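Long-range contact in nidogen (Mus musculus, PDB 1NPE), which probably links laminin to other components of the basement membrane, its six-bladed YWTD beta-propeller domain serving as the laminin-binding module: residues A[120-125]-A[140-145]. Numbering follows the deposited sequence.
Sequences GLVNPR and DWNRDN. With CD (cadmium ion), chain C.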
loop_
_atom_site.group_PDB
_atom_site.type_symbol
_atom_site.label_atom_id
_atom_site.label_comp_id
_atom_site.label_asym_id
_atom_site.label_seq_id
_atom_site.Cartn_x
_atom_site.Cartn_y
_atom_site.Cartn_z
ATOM N N GLY A 120 3.401 7.749 -14.769
ATOM C CA GLY A 120 4.629 7.584 -14.008
ATOM C C GLY A 120 4.413 7.032 -12.598
ATOM O O GLY A 120 5.291 7.143 -11.738
ATOM N N LEU A 121 3.229 6.485 -12.344
ATOM C CA LEU A 121 2.909 5.916 -11.036
ATOM C C LEU A 121 2.679 4.427 -11.189
ATOM O O LEU A 121 1.861 4.003 -11.992
ATOM C CB LEU A 121 1.658 6.563 -10.441
ATOM C CG LEU A 121 1.729 8.062 -10.139
ATOM C CD1 LEU A 121 0.360 8.559 -9.713
ATOM C CD2 LEU A 121 2.772 8.346 -9.065
ATOM N N VAL A 122 3.413 3.639 -10.419
ATOM C CA VAL A 122 3.297 2.189 -10.465
ATOM C C VAL A 122 2.881 1.660 -9.092
ATOM O O VAL A 122 1.932 0.891 -8.979
ATOM C CB VAL A 122 4.632 1.552 -10.923
ATOM C CG1 VAL A 122 4.593 0.015 -10.791
ATOM C CG2 VAL A 122 4.911 1.951 -12.376
ATOM N N ASN A 123 3.603 2.071 -8.055
ATOM C CA ASN A 123 3.295 1.656 -6.690
ATOM C C ASN A 123 3.345 2.834 -5.706
ATOM O O ASN A 123 4.094 2.809 -4.730
ATOM C CB ASN A 123 4.235 0.532 -6.226
ATOM C CG ASN A 123 3.717 -0.866 -6.581
ATOM O OD1 ASN A 123 4.485 -1.747 -6.958
ATOM N ND2 ASN A 123 2.420 -1.073 -6.437
ATOM N N PRO A 124 2.572 3.904 -5.970
ATOM C CA PRO A 124 2.608 5.026 -5.027
ATOM C C PRO A 124 2.060 4.517 -3.702
ATOM O O PRO A 124 1.238 3.601 -3.680
ATOM C CB PRO A 124 1.649 6.034 -5.663
ATOM C CG PRO A 124 0.636 5.139 -6.326
ATOM C CD PRO A 124 1.553 4.136 -7.008
ATOM N N ARG A 125 2.517 5.090 -2.600
ATOM C CA ARG A 125 2.039 4.646 -1.304
ATOM C C ARG A 125 2.030 5.799 -0.317
ATOM O O ARG A 125 0.983 6.392 -0.081
ATOM C CB ARG A 125 2.877 3.453 -0.805
ATOM C CG ARG A 125 2.583 3.003 0.619
ATOM C CD ARG A 125 3.241 1.666 0.913
ATOM N NE ARG A 125 2.458 0.553 0.392
ATOM C CZ ARG A 125 2.906 -0.691 0.245
ATOM N NH1 ARG A 125 4.159 -1.009 0.562
ATOM N NH2 ARG A 125 2.064 -1.640 -0.142
ATOM N N ASP A 140 6.946 6.104 -4.272
ATOM C CA ASP A 140 6.482 5.129 -5.250
ATOM C C ASP A 140 7.514 4.023 -5.118
ATOM O O ASP A 140 8.659 4.181 -5.531
ATOM C CB ASP A 140 6.481 5.711 -6.671
ATOM C CG ASP A 140 5.891 4.747 -7.713
ATOM O OD1 ASP A 140 5.950 3.515 -7.528
ATOM O OD2 ASP A 140 5.379 5.223 -8.743
ATOM N N TRP A 141 7.117 2.911 -4.514
ATOM C CA TRP A 141 8.058 1.817 -4.315
ATOM C C TRP A 141 8.330 0.923 -5.517
ATOM O O TRP A 141 8.839 -0.186 -5.358
ATOM C CB TRP A 141 7.720 1.010 -3.052
ATOM C CG TRP A 141 6.375 0.397 -3.035
ATOM C CD1 TRP A 141 5.231 0.953 -2.549
ATOM C CD2 TRP A 141 6.035 -0.926 -3.456
ATOM N NE1 TRP A 141 4.196 0.055 -2.630
ATOM C CE2 TRP A 141 4.662 -1.110 -3.180
ATOM C CE3 TRP A 141 6.760 -1.980 -4.033
ATOM C CZ2 TRP A 141 3.991 -2.310 -3.462
ATOM C CZ3 TRP A 141 6.092 -3.181 -4.318
ATOM C CH2 TRP A 141 4.722 -3.331 -4.029
ATOM N N ASN A 142 8.013 1.437 -6.708
ATOM C CA ASN A 142 8.251 0.782 -8.012
ATOM C C ASN A 142 9.549 -0.024 -7.910
ATOM O O ASN A 142 10.632 0.552 -7.834
ATOM C CB ASN A 142 8.418 1.890 -9.073
ATOM C CG ASN A 142 8.593 1.364 -10.507
ATOM O OD1 ASN A 142 8.310 2.086 -11.461
ATOM N ND2 ASN A 142 9.076 0.139 -10.660
ATOM N N ARG A 143 9.432 -1.349 -7.888
ATOM C CA ARG A 143 10.600 -2.224 -7.760
ATOM C C ARG A 143 11.784 -1.837 -8.640
ATOM O O ARG A 143 12.927 -1.828 -8.182
ATOM C CB ARG A 143 10.213 -3.675 -8.046
ATOM C CG ARG A 143 9.493 -4.377 -6.918
ATOM C CD ARG A 143 10.452 -4.847 -5.836
ATOM N NE ARG A 143 9.751 -5.641 -4.835
ATOM C CZ ARG A 143 10.284 -6.079 -3.698
ATOM N NH1 ARG A 143 11.551 -5.819 -3.391
ATOM N NH2 ARG A 143 9.528 -6.747 -2.844
ATOM N N ASP A 144 11.501 -1.500 -9.895
ATOM C CA ASP A 144 12.548 -1.132 -10.843
ATOM C C ASP A 144 13.050 0.302 -10.744
ATOM O O ASP A 144 14.240 0.556 -10.916
ATOM C CB ASP A 144 12.110 -1.447 -12.279
ATOM C CG ASP A 144 11.914 -2.940 -12.509
ATOM O OD1 ASP A 144 12.884 -3.705 -12.309
ATOM O OD2 ASP A 144 10.786 -3.348 -12.870
ATOM N N ASN A 145 12.152 1.239 -10.463
ATOM C CA ASN A 145 12.537 2.642 -10.349
ATOM C C ASN A 145 11.845 3.336 -9.186
ATOM O O ASN A 145 10.965 4.174 -9.388
ATOM C CB ASN A 145 12.230 3.393 -11.653
ATOM C CG ASN A 145 13.119 2.958 -12.800
ATOM O OD1 ASN A 145 12.835 1.969 -13.483
ATOM N ND2 ASN A 145 14.210 3.689 -13.016
HETATM CD CD CD C . 0.113 -0.138 -9.983
HETATM O O HOH W 1 6.676 4.610 -11.093
HETATM O O HOH W 2 6.738 -2.684 -8.269
HETATM O O HOH W 3 1.600 0.890 -2.878
HETATM O O HOH W 4 1.417 -0.575 -12.045
HETATM O O HOH W 5 1.093 -2.072 -8.498
HETATM O O HOH W 6 -1.855 -1.750 -10.813
#
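The carboxylate of Asp140 grips two successive backbone amides, those of Val122 and Asn123. Val122 N meets Asp140 OD2 on its syn side at 3.0 Å in a nearly straight bond (168°), while Asn123 N reaches Asp140 OD1 at 2.8 Å from above the carboxylate plane. Asp140 OD1 also accepts, through its opposite face, Asn142 N at 3.0 Å, forming an Asx turn. A water also lies between Asp140 OD2 and Gly120 O. Three amides thus fix the rotation of the carboxylate and would stabilise its negative charge. Between the backbones, Trp141 N donates to Asn123 O (3.0 Å), next to the antiparallel non-hydrogen-bonded pair Pro124 and Asp140.

Stacking centres on Trp141, whose CG, between the backbone N and carbonyl carbon (chi1 59°), is thereby set beside Asn123 CB. On one indole face the Asn123 amide lies almost parallel, 6° from the ring plane; Asn123 CB makes a CH-pi contact 3.5 Å from the five-membered-ring centroid, and Asn123 OD1 sits 3.3 Å from Trp141 CH2. Over the rim of the other face comes the tilted Arg125 guanidinium, with Arg125 CZ 3.2 Å from Trp141 NE1; Arg125 NE also forms a salt bridge with Glu82. An alanine in place of Trp141 would probably open a gap between Asn123 and Arg125, leaving the Asn123 amide without the ring that holds it flat.

Val122 O binds cadmium at 2.3 Å, alongside Ser98 and Asp101. Arg125 and Trp141 also touch the chain of another protein. Asp140 ends the YWTD sequence on the second strand of a propeller blade, and its carboxylate pins the loop entering that blade, an arrangement characteristic of YWTD beta-propellers.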